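Local atomic coordinates of putative D-tyrosyl-tRNA(Tyr) deacylase 2 (PDB entry 1TC5), a protein that probably hydrolyses D-tyrosyl-tRNA(Tyr) to D-tyrosine and free tRNA as a homodimeric, highly divergent member of the DTD family. Residues L65-S75 with P83-I94; A123-R134 with R168-N176. All coordinates share one frame; numbering follows the deposited sequence.

Contact 1. Residues L65-S75 with P83-I94; sequences LLHTKIFTHFS and PQSLEECPEMDI
Ile-70 and Phe-71 face Gln-84 backbone to backbone: Ile-70 N donates to Gln-84 O at 3.2 Å, and Gln-84 N to Phe-71 O at 2.9 Å, while Glu-87 N donates to Leu-66 O in the last turn of helix 55-67. Water 1 joins Leu-65 O, Thr-68 O and Leu-86 N where the helix gives way to loop. Phe-74 buries more surface in this contact than any other residue. Met-92 CG lies over one ring face, 3.8 Å from the centroid, and a chain bent at chi2 (-61°) and chi3 (99°) brings SD obliquely to the ring in a Met-aromatic contact. Cys-89 SG approaches Phe-74 CD2 at 3.8 Å, and Leu-86 CD2 meets CZ. The other Leu-86 methyl, CD1, touches Leu-66 CD2, so this leucine bridges ring and helix. Ser-75 OG donates to Gln-84 OE1 (2.6 Å) in the carbonyl plane, on a lone pair, at the end of an extended glutamine. Ser-85 and Glu-88 hold each other: Ser-85 OG accepts from Glu-88 N in an ST motif, and Glu-88 OE2 takes Ser-85 N on its anti lone pair. The same OE2 forms a weak salt bridge with Lys-69 NZ (3.3 Å), and water 2 bridges both atoms and Pro-83 O. Arg-137 binds the carbonyls of Leu-86, Cys-89 and Met-92, and Ile-70 meets Val-111 of the second subunit. Leu-65 and Phe-74 pack on strand 37-45; helix 55-67 joins this strand to its parallel neighbour 93-98, making the contact the return half of a beta-alpha-beta crossover.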
loop_
_atom_site.group_PDB
_atom_site.type_symbol
_atom_site.label_atom_id
_atom_site.label_comp_id
_atom_site.label_asym_id
_atom_site.label_seq_id
_atom_site.Cartn_x
_atom_site.Cartn_y
_atom_site.Cartn_z
ATOM N N LEU A 65 4.995 -12.525 10.102
ATOM C CA LEU A 65 3.790 -11.705 10.083
ATOM C C LEU A 65 3.112 -11.564 11.450
ATOM O O LEU A 65 2.679 -10.481 11.805
ATOM C CB LEU A 65 2.778 -12.261 9.074
ATOM C CG LEU A 65 1.417 -11.550 9.043
ATOM C CD1 LEU A 65 1.565 -10.073 8.588
ATOM C CD2 LEU A 65 0.470 -12.276 8.128
ATOM N N LEU A 66 3.017 -12.649 12.215
ATOM C CA LEU A 66 2.241 -12.642 13.457
ATOM C C LEU A 66 3.043 -12.353 14.720
ATOM O O LEU A 66 2.497 -11.783 15.660
ATOM C CB LEU A 66 1.466 -13.963 13.608
ATOM C CG LEU A 66 0.522 -14.313 12.461
ATOM C CD1 LEU A 66 -0.193 -15.648 12.766
ATOM C CD2 LEU A 66 -0.489 -13.209 12.161
ATOM N N HIS A 67 4.326 -12.731 14.747
ATOM C CA HIS A 67 5.164 -12.625 15.954
ATOM C C HIS A 67 5.909 -11.306 16.071
ATOM O O HIS A 67 6.346 -10.924 17.151
ATOM C CB HIS A 67 6.234 -13.745 16.002
ATOM C CG HIS A 67 5.662 -15.128 16.003
ATOM N ND1 HIS A 67 6.290 -16.199 15.399
ATOM C CD2 HIS A 67 4.519 -15.615 16.541
ATOM C CE1 HIS A 67 5.547 -17.282 15.547
ATOM N NE2 HIS A 67 4.468 -16.956 16.239
ATOM N N THR A 68 6.134 -10.647 14.955
ATOM C CA THR A 68 6.892 -9.399 14.960
ATOM C C THR A 68 6.016 -8.273 15.509
ATOM O O THR A 68 4.863 -8.146 15.120
ATOM C CB THR A 68 7.370 -9.066 13.521
ATOM O OG1 THR A 68 8.023 -10.223 12.966
ATOM C CG2 THR A 68 8.442 -7.965 13.515
ATOM N N LYS A 69 6.569 -7.491 16.430
ATOM C CA LYS A 69 5.891 -6.312 16.951
ATOM C C LYS A 69 6.101 -5.204 15.947
ATOM O O LYS A 69 7.197 -4.710 15.805
ATOM C CB LYS A 69 6.444 -5.935 18.313
ATOM C CG LYS A 69 6.252 -7.048 19.374
ATOM C CD LYS A 69 6.951 -6.697 20.703
ATOM C CE LYS A 69 6.835 -7.819 21.736
ATOM N NZ LYS A 69 5.783 -7.567 22.760
ATOM N N ILE A 70 5.051 -4.853 15.217
ATOM C CA ILE A 70 5.159 -3.891 14.127
ATOM C C ILE A 70 4.328 -2.655 14.400
ATOM O O ILE A 70 4.861 -1.562 14.422
ATOM C CB ILE A 70 4.704 -4.541 12.792
ATOM C CG1 ILE A 70 5.540 -5.791 12.497
ATOM C CG2 ILE A 70 4.830 -3.529 11.638
ATOM C CD1 ILE A 70 4.879 -6.746 11.483
ATOM N N PHE A 71 3.021 -2.855 14.607
ATOM C CA PHE A 71 2.036 -1.766 14.620
ATOM C C PHE A 71 1.626 -1.275 16.022
ATOM O O PHE A 71 1.609 -2.035 16.989
ATOM C CB PHE A 71 0.786 -2.142 13.806
ATOM C CG PHE A 71 1.089 -2.413 12.347
ATOM C CD1 PHE A 71 1.400 -1.383 11.494
ATOM C CD2 PHE A 71 1.119 -3.717 11.854
ATOM C CE1 PHE A 71 1.754 -1.634 10.144
ATOM C CE2 PHE A 71 1.433 -3.978 10.528
ATOM C CZ PHE A 71 1.770 -2.934 9.670
ATOM N N THR A 72 1.257 0.004 16.080
ATOM C CA THR A 72 0.998 0.746 17.317
ATOM C C THR A 72 -0.475 1.121 17.490
ATOM O O THR A 72 -0.846 1.769 18.470
ATOM C CB THR A 72 1.834 2.062 17.330
ATOM O OG1 THR A 72 1.564 2.817 16.146
ATOM C CG2 THR A 72 3.364 1.771 17.261
ATOM N N HIS A 73 -1.326 0.675 16.570
ATOM C CA HIS A 73 -2.725 1.110 16.548
ATOM C C HIS A 73 -3.743 0.088 17.081
ATOM O O HIS A 73 -4.933 0.355 17.132
ATOM C CB HIS A 73 -3.041 1.434 15.103
ATOM C CG HIS A 73 -3.355 0.229 14.265
ATOM N ND1 HIS A 73 -2.750 -0.011 13.062
ATOM C CD2 HIS A 73 -4.220 -0.794 14.449
ATOM C CE1 HIS A 73 -3.257 -1.103 12.522
ATOM N NE2 HIS A 73 -4.160 -1.588 13.334
ATOM N N PHE A 74 -3.295 -1.095 17.451
ATOM C CA PHE A 74 -4.224 -2.170 17.861
ATOM C C PHE A 74 -5.005 -1.891 19.146
ATOM O O PHE A 74 -6.173 -2.305 19.282
ATOM C CB PHE A 74 -3.493 -3.503 18.054
ATOM C CG PHE A 74 -2.816 -4.040 16.826
ATOM C CD1 PHE A 74 -3.212 -3.677 15.542
ATOM C CD2 PHE A 74 -1.783 -4.953 16.962
ATOM C CE1 PHE A 74 -2.593 -4.209 14.463
ATOM C CE2 PHE A 74 -1.161 -5.473 15.872
ATOM C CZ PHE A 74 -1.552 -5.105 14.632
ATOM N N SER A 75 -4.352 -1.199 20.078
ATOM C CA SER A 75 -4.841 -1.042 21.443
ATOM C C SER A 75 -4.948 0.428 21.872
ATOM O O SER A 75 -4.157 0.906 22.711
ATOM C CB SER A 75 -3.870 -1.765 22.387
ATOM O OG SER A 75 -3.650 -3.097 21.967
ATOM N N PRO A 83 4.806 -0.719 19.719
ATOM C CA PRO A 83 4.539 -1.732 18.686
ATOM C C PRO A 83 4.121 -3.073 19.346
ATOM O O PRO A 83 4.611 -3.440 20.407
ATOM C CB PRO A 83 5.864 -1.829 17.928
ATOM C CG PRO A 83 6.565 -0.521 18.197
ATOM C CD PRO A 83 6.150 -0.120 19.590
ATOM N N GLN A 84 3.164 -3.740 18.728
ATOM C CA GLN A 84 2.611 -4.977 19.246
ATOM C C GLN A 84 2.559 -5.969 18.106
ATOM O O GLN A 84 2.486 -5.584 16.933
ATOM C CB GLN A 84 1.188 -4.742 19.773
ATOM C CG GLN A 84 1.080 -3.895 21.031
ATOM C CD GLN A 84 -0.394 -3.798 21.524
ATOM O OE1 GLN A 84 -1.246 -3.193 20.858
ATOM N NE2 GLN A 84 -0.670 -4.376 22.681
ATOM N N SER A 85 2.621 -7.244 18.451
ATOM C CA SER A 85 2.432 -8.302 17.480
ATOM C C SER A 85 0.946 -8.606 17.308
ATOM O O SER A 85 0.138 -8.402 18.208
ATOM C CB SER A 85 3.141 -9.577 17.930
ATOM O OG SER A 85 2.571 -10.054 19.112
ATOM N N LEU A 86 0.594 -9.090 16.127
ATOM C CA LEU A 86 -0.726 -9.637 15.916
ATOM C C LEU A 86 -0.969 -10.774 16.888
ATOM O O LEU A 86 -2.074 -10.919 17.392
ATOM C CB LEU A 86 -0.884 -10.139 14.478
ATOM C CG LEU A 86 -1.211 -9.013 13.522
ATOM C CD1 LEU A 86 -0.768 -9.379 12.106
ATOM C CD2 LEU A 86 -2.737 -8.690 13.603
ATOM N N GLU A 87 0.067 -11.564 17.176
ATOM C CA GLU A 87 -0.070 -12.708 18.072
ATOM C C GLU A 87 -0.608 -12.278 19.444
ATOM O O GLU A 87 -1.523 -12.888 19.967
ATOM C CB GLU A 87 1.266 -13.464 18.193
ATOM C CG GLU A 87 1.277 -14.629 19.181
ATOM C CD GLU A 87 2.649 -15.290 19.300
ATOM O OE1 GLU A 87 3.656 -14.580 19.552
ATOM O OE2 GLU A 87 2.731 -16.539 19.132
ATOM N N GLU A 88 -0.091 -11.192 20.002
ATOM C CA GLU A 88 -0.540 -10.762 21.329
ATOM C C GLU A 88 -1.869 -10.002 21.274
ATOM O O GLU A 88 -2.407 -9.652 22.311
ATOM C CB GLU A 88 0.543 -9.932 22.043
ATOM C CG GLU A 88 0.777 -8.527 21.505
ATOM C CD GLU A 88 2.034 -7.899 22.089
ATOM O OE1 GLU A 88 2.267 -8.035 23.314
ATOM O OE2 GLU A 88 2.810 -7.297 21.320
ATOM N N CYS A 89 -2.378 -9.735 20.070
ATOM C CA CYS A 89 -3.710 -9.144 19.902
ATOM C C CYS A 89 -4.568 -10.055 18.986
ATOM O O CYS A 89 -4.815 -9.729 17.839
ATOM C CB CYS A 89 -3.584 -7.725 19.353
ATOM S SG CYS A 89 -2.515 -6.634 20.334
ATOM N N PRO A 90 -5.028 -11.187 19.524
ATOM C CA PRO A 90 -5.754 -12.207 18.743
ATOM C C PRO A 90 -7.025 -11.757 18.037
ATOM O O PRO A 90 -7.431 -12.461 17.109
ATOM C CB PRO A 90 -6.133 -13.283 19.787
ATOM C CG PRO A 90 -5.873 -12.660 21.160
ATOM C CD PRO A 90 -4.865 -11.569 20.942
ATOM N N GLU A 91 -7.635 -10.658 18.470
ATOM C CA GLU A 91 -8.906 -10.190 17.933
ATOM C C GLU A 91 -8.793 -9.248 16.743
ATOM O O GLU A 91 -9.804 -8.948 16.117
ATOM C CB GLU A 91 -9.697 -9.492 19.028
ATOM C CG GLU A 91 -10.192 -10.442 20.108
ATOM C CD GLU A 91 -11.330 -9.837 20.909
ATOM O OE1 GLU A 91 -12.471 -9.783 20.381
ATOM O OE2 GLU A 91 -11.084 -9.412 22.053
ATOM N N MET A 92 -7.582 -8.774 16.455
ATOM C CA MET A 92 -7.355 -7.947 15.281
ATOM C C MET A 92 -7.682 -8.769 14.019
ATOM O O MET A 92 -7.480 -9.984 13.982
ATOM C CB MET A 92 -5.902 -7.446 15.230
ATOM C CG MET A 92 -5.501 -6.406 16.300
ATOM S SD MET A 92 -6.448 -4.825 16.259
ATOM C CE MET A 92 -7.652 -5.123 17.560
ATOM N N ASP A 93 -8.215 -8.083 13.017
ATOM C CA ASP A 93 -8.553 -8.664 11.732
ATOM C C ASP A 93 -7.330 -8.597 10.828
ATOM O O ASP A 93 -6.473 -7.743 10.992
ATOM C CB ASP A 93 -9.743 -7.906 11.103
ATOM C CG ASP A 93 -11.059 -8.231 11.748
ATOM O OD1 ASP A 93 -11.112 -8.974 12.758
ATOM O OD2 ASP A 93 -12.133 -7.787 11.310
ATOM N N ILE A 94 -7.250 -9.532 9.893
ATOM C CA ILE A 94 -6.219 -9.542 8.855
ATOM C C ILE A 94 -6.944 -9.660 7.516
ATOM O O ILE A 94 -7.843 -10.503 7.344
ATOM C CB ILE A 94 -5.190 -10.703 9.072
ATOM C CG1 ILE A 94 -4.520 -10.573 10.447
ATOM C CG2 ILE A 94 -4.109 -10.692 7.990
ATOM C CD1 ILE A 94 -3.808 -11.841 10.899
HETATM O O HOH W 1 2.606 -8.752 13.901
HETATM O O HOH W 2 4.388 -5.372 22.541
HETATM O O HOH W 3 1.973 -5.976 14.278
#

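Contact 2. Residues A123-R134 with R168-N176; sequences AALYDRFCHFVR and RVISGTFGN
Val-169 opens the contact with helix 123-134, whose axis runs nearly antiparallel to that of strand 169-171 (164°) at a closest approach of 9.0 Å. Val-169 CG1 meets Val-133 CG1 at 3.7 Å and also touches Arg-134 CG, while Val-169 O accepts from water 4. That water also hydrogen-bonds Ser-171 OG and accepts from Arg-134 NE at the guanidinium edge, in plane; Arg-134 NH1 has a separate salt bridge to Glu-141. Ser-171 CB packs against Cys-130 SG at 3.7 Å, and this sulfur in turn lies over one face of the Tyr-126 ring. At Gly-172 the tyrosine hydroxyl reaches the first residue after the strand: Tyr-126 OH donates to Gly-172 O at 2.8 Å. Phe-174, its CG anti to the backbone N (chi1 -166°), turns its ring to the helix, where Ala-123 CA sits over one face, 3.7 Å from the centroid. Its CD1 meets Tyr-126 CD2 obliquely, the ring planes 33° apart. Helix 119-136 thus covers the outermost strand of the sheet within this chain, completing a beta-alpha-beta crossover between parallel strands 93-98 and 169-171, while Tyr-126 also packs on strands 37-45 and 93-98.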
loop_
_atom_site.group_PDB
_atom_site.type_symbol
_atom_site.label_atom_id
_atom_site.label_comp_id
_atom_site.label_asym_id
_atom_site.label_seq_id
_atom_site.Cartn_x
_atom_site.Cartn_y
_atom_site.Cartn_z
ATOM N N ALA A 123 -0.798 -19.544 -7.043
ATOM C CA ALA A 123 -2.119 -19.907 -6.559
ATOM C C ALA A 123 -2.018 -20.877 -5.374
ATOM O O ALA A 123 -2.724 -20.730 -4.377
ATOM C CB ALA A 123 -2.955 -20.552 -7.706
ATOM N N ALA A 124 -1.143 -21.870 -5.507
ATOM C CA ALA A 124 -0.951 -22.892 -4.475
ATOM C C ALA A 124 -0.333 -22.316 -3.212
ATOM O O ALA A 124 -0.797 -22.601 -2.112
ATOM C CB ALA A 124 -0.084 -24.019 -4.997
ATOM N N LEU A 125 0.706 -21.506 -3.380
ATOM C CA LEU A 125 1.371 -20.867 -2.240
ATOM C C LEU A 125 0.411 -19.903 -1.535
ATOM O O LEU A 125 0.376 -19.838 -0.308
ATOM C CB LEU A 125 2.647 -20.141 -2.678
ATOM C CG LEU A 125 3.820 -21.024 -3.165
ATOM C CD1 LEU A 125 4.866 -20.191 -3.863
ATOM C CD2 LEU A 125 4.450 -21.753 -2.001
ATOM N N TYR A 126 -0.372 -19.174 -2.320
ATOM C CA TYR A 126 -1.298 -18.168 -1.782
ATOM C C TYR A 126 -2.381 -18.833 -0.949
ATOM O O TYR A 126 -2.704 -18.400 0.165
ATOM C CB TYR A 126 -1.987 -17.394 -2.904
ATOM C CG TYR A 126 -3.058 -16.444 -2.418
ATOM C CD1 TYR A 126 -2.721 -15.285 -1.718
ATOM C CD2 TYR A 126 -4.396 -16.694 -2.653
ATOM C CE1 TYR A 126 -3.692 -14.415 -1.241
ATOM C CE2 TYR A 126 -5.370 -15.821 -2.194
ATOM C CZ TYR A 126 -5.017 -14.684 -1.493
ATOM O OH TYR A 126 -5.993 -13.798 -1.046
ATOM N N ASP A 127 -2.956 -19.868 -1.525
ATOM C CA ASP A 127 -3.946 -20.669 -0.834
ATOM C C ASP A 127 -3.401 -21.263 0.475
ATOM O O ASP A 127 -4.071 -21.246 1.508
ATOM C CB ASP A 127 -4.423 -21.774 -1.768
ATOM C CG ASP A 127 -5.600 -22.520 -1.220
ATOM O OD1 ASP A 127 -6.686 -21.912 -1.153
ATOM O OD2 ASP A 127 -5.531 -23.708 -0.838
ATOM N N ARG A 128 -2.178 -21.785 0.413
ATOM C CA ARG A 128 -1.553 -22.430 1.568
ATOM C C ARG A 128 -1.247 -21.402 2.632
ATOM O O ARG A 128 -1.471 -21.632 3.814
ATOM C CB ARG A 128 -0.293 -23.169 1.121
ATOM C CG ARG A 128 0.249 -24.174 2.098
ATOM C CD ARG A 128 -0.538 -25.462 2.144
ATOM N NE ARG A 128 -0.044 -26.372 3.182
ATOM C CZ ARG A 128 -0.808 -27.177 3.925
ATOM N NH1 ARG A 128 -2.133 -27.216 3.781
ATOM N NH2 ARG A 128 -0.238 -27.958 4.826
ATOM N N PHE A 129 -0.781 -20.243 2.198
ATOM C CA PHE A 129 -0.467 -19.150 3.095
ATOM C C PHE A 129 -1.706 -18.614 3.821
ATOM O O PHE A 129 -1.639 -18.346 5.015
ATOM C CB PHE A 129 0.220 -18.022 2.328
ATOM C CG PHE A 129 0.527 -16.827 3.163
ATOM C CD1 PHE A 129 1.726 -16.755 3.870
ATOM C CD2 PHE A 129 -0.373 -15.768 3.239
ATOM C CE1 PHE A 129 2.029 -15.640 4.640
ATOM C CE2 PHE A 129 -0.069 -14.625 4.007
ATOM C CZ PHE A 129 1.124 -14.579 4.717
ATOM N N CYS A 130 -2.834 -18.495 3.115
ATOM C CA CYS A 130 -4.070 -18.040 3.726
ATOM C C CYS A 130 -4.606 -19.084 4.718
ATOM O O CYS A 130 -5.104 -18.720 5.784
ATOM C CB CYS A 130 -5.128 -17.712 2.659
ATOM S SG CYS A 130 -4.745 -16.295 1.541
ATOM N N HIS A 131 -4.502 -20.366 4.358
ATOM C CA HIS A 131 -4.855 -21.457 5.277
ATOM C C HIS A 131 -4.071 -21.384 6.612
ATOM O O HIS A 131 -4.648 -21.505 7.701
ATOM C CB HIS A 131 -4.635 -22.813 4.588
ATOM C CG HIS A 131 -4.741 -23.986 5.518
ATOM N ND1 HIS A 131 -5.846 -24.205 6.314
ATOM C CD2 HIS A 131 -3.870 -24.986 5.797
ATOM C CE1 HIS A 131 -5.656 -25.298 7.035
ATOM N NE2 HIS A 131 -4.462 -25.784 6.748
ATOM N N PHE A 132 -2.751 -21.218 6.517
ATOM C CA PHE A 132 -1.888 -21.161 7.685
ATOM C C PHE A 132 -2.235 -19.974 8.565
ATOM O O PHE A 132 -2.145 -20.067 9.770
ATOM C CB PHE A 132 -0.410 -21.104 7.275
ATOM C CG PHE A 132 0.157 -22.411 6.763
ATOM C CD1 PHE A 132 -0.419 -23.646 7.084
ATOM C CD2 PHE A 132 1.314 -22.403 5.985
ATOM C CE1 PHE A 132 0.132 -24.836 6.620
ATOM C CE2 PHE A 132 1.868 -23.592 5.515
ATOM C CZ PHE A 132 1.278 -24.813 5.843
ATOM N N VAL A 133 -2.616 -18.847 7.962
ATOM C CA VAL A 133 -2.976 -17.648 8.735
ATOM C C VAL A 133 -4.297 -17.907 9.463
ATOM O O VAL A 133 -4.408 -17.654 10.654
ATOM C CB VAL A 133 -3.030 -16.360 7.834
ATOM C CG1 VAL A 133 -3.490 -15.087 8.618
ATOM C CG2 VAL A 133 -1.664 -16.098 7.208
ATOM N N ARG A 134 -5.283 -18.450 8.755
ATOM C CA ARG A 134 -6.559 -18.838 9.367
ATOM C C ARG A 134 -6.345 -19.726 10.593
ATOM O O ARG A 134 -6.962 -19.510 11.645
ATOM C CB ARG A 134 -7.451 -19.618 8.378
ATOM C CG ARG A 134 -8.154 -18.801 7.293
ATOM C CD ARG A 134 -8.928 -19.700 6.301
ATOM N NE ARG A 134 -8.701 -19.323 4.921
ATOM C CZ ARG A 134 -8.493 -20.160 3.923
ATOM N NH1 ARG A 134 -8.459 -21.473 4.111
ATOM N NH2 ARG A 134 -8.316 -19.665 2.705
ATOM N N ARG A 168 -10.898 -11.892 12.325
ATOM C CA ARG A 168 -11.125 -12.341 10.944
ATOM C C ARG A 168 -9.837 -12.546 10.194
ATOM O O ARG A 168 -8.826 -11.920 10.494
ATOM C CB ARG A 168 -12.023 -11.362 10.193
ATOM C CG ARG A 168 -13.406 -11.341 10.786
ATOM C CD ARG A 168 -14.406 -10.514 10.046
ATOM N NE ARG A 168 -14.378 -9.168 10.564
ATOM C CZ ARG A 168 -15.282 -8.612 11.351
ATOM N NH1 ARG A 168 -16.422 -9.210 11.696
ATOM N NH2 ARG A 168 -15.038 -7.391 11.783
ATOM N N VAL A 169 -9.868 -13.471 9.242
ATOM C CA VAL A 169 -8.811 -13.607 8.248
ATOM C C VAL A 169 -9.552 -13.611 6.900
ATOM O O VAL A 169 -10.100 -14.641 6.472
ATOM C CB VAL A 169 -7.967 -14.898 8.456
ATOM C CG1 VAL A 169 -6.982 -15.071 7.325
ATOM C CG2 VAL A 169 -7.254 -14.877 9.778
ATOM N N ILE A 170 -9.608 -12.424 6.295
ATOM C CA ILE A 170 -10.262 -12.192 5.027
ATOM C C ILE A 170 -9.188 -12.223 3.967
ATOM O O ILE A 170 -8.106 -11.717 4.187
ATOM C CB ILE A 170 -10.989 -10.815 5.002
ATOM C CG1 ILE A 170 -11.909 -10.635 6.216
ATOM C CG2 ILE A 170 -11.766 -10.658 3.708
ATOM C CD1 ILE A 170 -12.956 -11.758 6.428
ATOM N N SER A 171 -9.492 -12.841 2.830
ATOM C CA SER A 171 -8.535 -12.964 1.739
ATOM C C SER A 171 -9.196 -12.797 0.367
ATOM O O SER A 171 -10.335 -13.230 0.128
ATOM C CB SER A 171 -7.792 -14.306 1.842
ATOM O OG SER A 171 -8.705 -15.379 1.961
ATOM N N GLY A 172 -8.460 -12.163 -0.539
ATOM C CA GLY A 172 -8.906 -11.973 -1.899
ATOM C C GLY A 172 -9.023 -13.263 -2.671
ATOM O O GLY A 172 -8.428 -14.283 -2.330
ATOM N N THR A 173 -9.857 -13.227 -3.697
ATOM C CA THR A 173 -9.999 -14.339 -4.632
ATOM C C THR A 173 -8.810 -14.258 -5.564
ATOM O O THR A 173 -8.628 -13.230 -6.235
ATOM C CB THR A 173 -11.332 -14.163 -5.386
ATOM O OG1 THR A 173 -12.413 -14.168 -4.434
ATOM C CG2 THR A 173 -11.633 -15.352 -6.322
ATOM N N PHE A 174 -7.977 -15.297 -5.562
ATOM C CA PHE A 174 -6.795 -15.323 -6.396
ATOM C C PHE A 174 -7.160 -15.175 -7.869
ATOM O O PHE A 174 -8.075 -15.847 -8.358
ATOM C CB PHE A 174 -6.039 -16.641 -6.230
ATOM C CG PHE A 174 -4.642 -16.594 -6.798
ATOM C CD1 PHE A 174 -3.652 -15.882 -6.144
ATOM C CD2 PHE A 174 -4.341 -17.210 -8.003
ATOM C CE1 PHE A 174 -2.364 -15.813 -6.653
ATOM C CE2 PHE A 174 -3.057 -17.136 -8.531
ATOM C CZ PHE A 174 -2.066 -16.443 -7.851
ATOM N N GLY A 175 -6.428 -14.315 -8.574
ATOM C CA GLY A 175 -6.616 -14.114 -10.007
ATOM C C GLY A 175 -7.701 -13.094 -10.309
ATOM O O GLY A 175 -7.864 -12.729 -11.458
ATOM N N ASN A 176 -8.453 -12.640 -9.296
ATOM C CA ASN A 176 -9.470 -11.610 -9.510
ATOM C C ASN A 176 -8.869 -10.207 -9.431
ATOM O O ASN A 176 -7.748 -10.011 -8.977
ATOM C CB ASN A 176 -10.657 -11.731 -8.510
ATOM C CG ASN A 176 -11.725 -12.720 -8.966
ATOM O OD1 ASN A 176 -11.473 -13.570 -9.820
ATOM N ND2 ASN A 176 -12.925 -12.623 -8.381
HETATM O O HOH W 4 -9.404 -16.365 4.491
#

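How the contacts relate
Contacts 1 and 2 follow one another along the chain, with centres about 19 Å apart, and meet in the mixed sheet where strands 93-98 and 169-171 are neighbours. The link is direct: Asp-93 OD2 forms a salt bridge with Arg-168 NE at 2.7 Å, and Ile-94 O probably accepts a hydrogen bond from Ile-170 N at 2.8 Å. Apolar packing adds to it, Ile-94 CD1 lying 4.0 Å from Val-133 CG1 and Leu-65 CD2 4.2 Å from Phe-129 CZ. Helices 55-67 and 119-136 therefore touch beside the sheet. Contact 1 reaches the second subunit, whereas no other chain of the assembly touches the segments of contact 2.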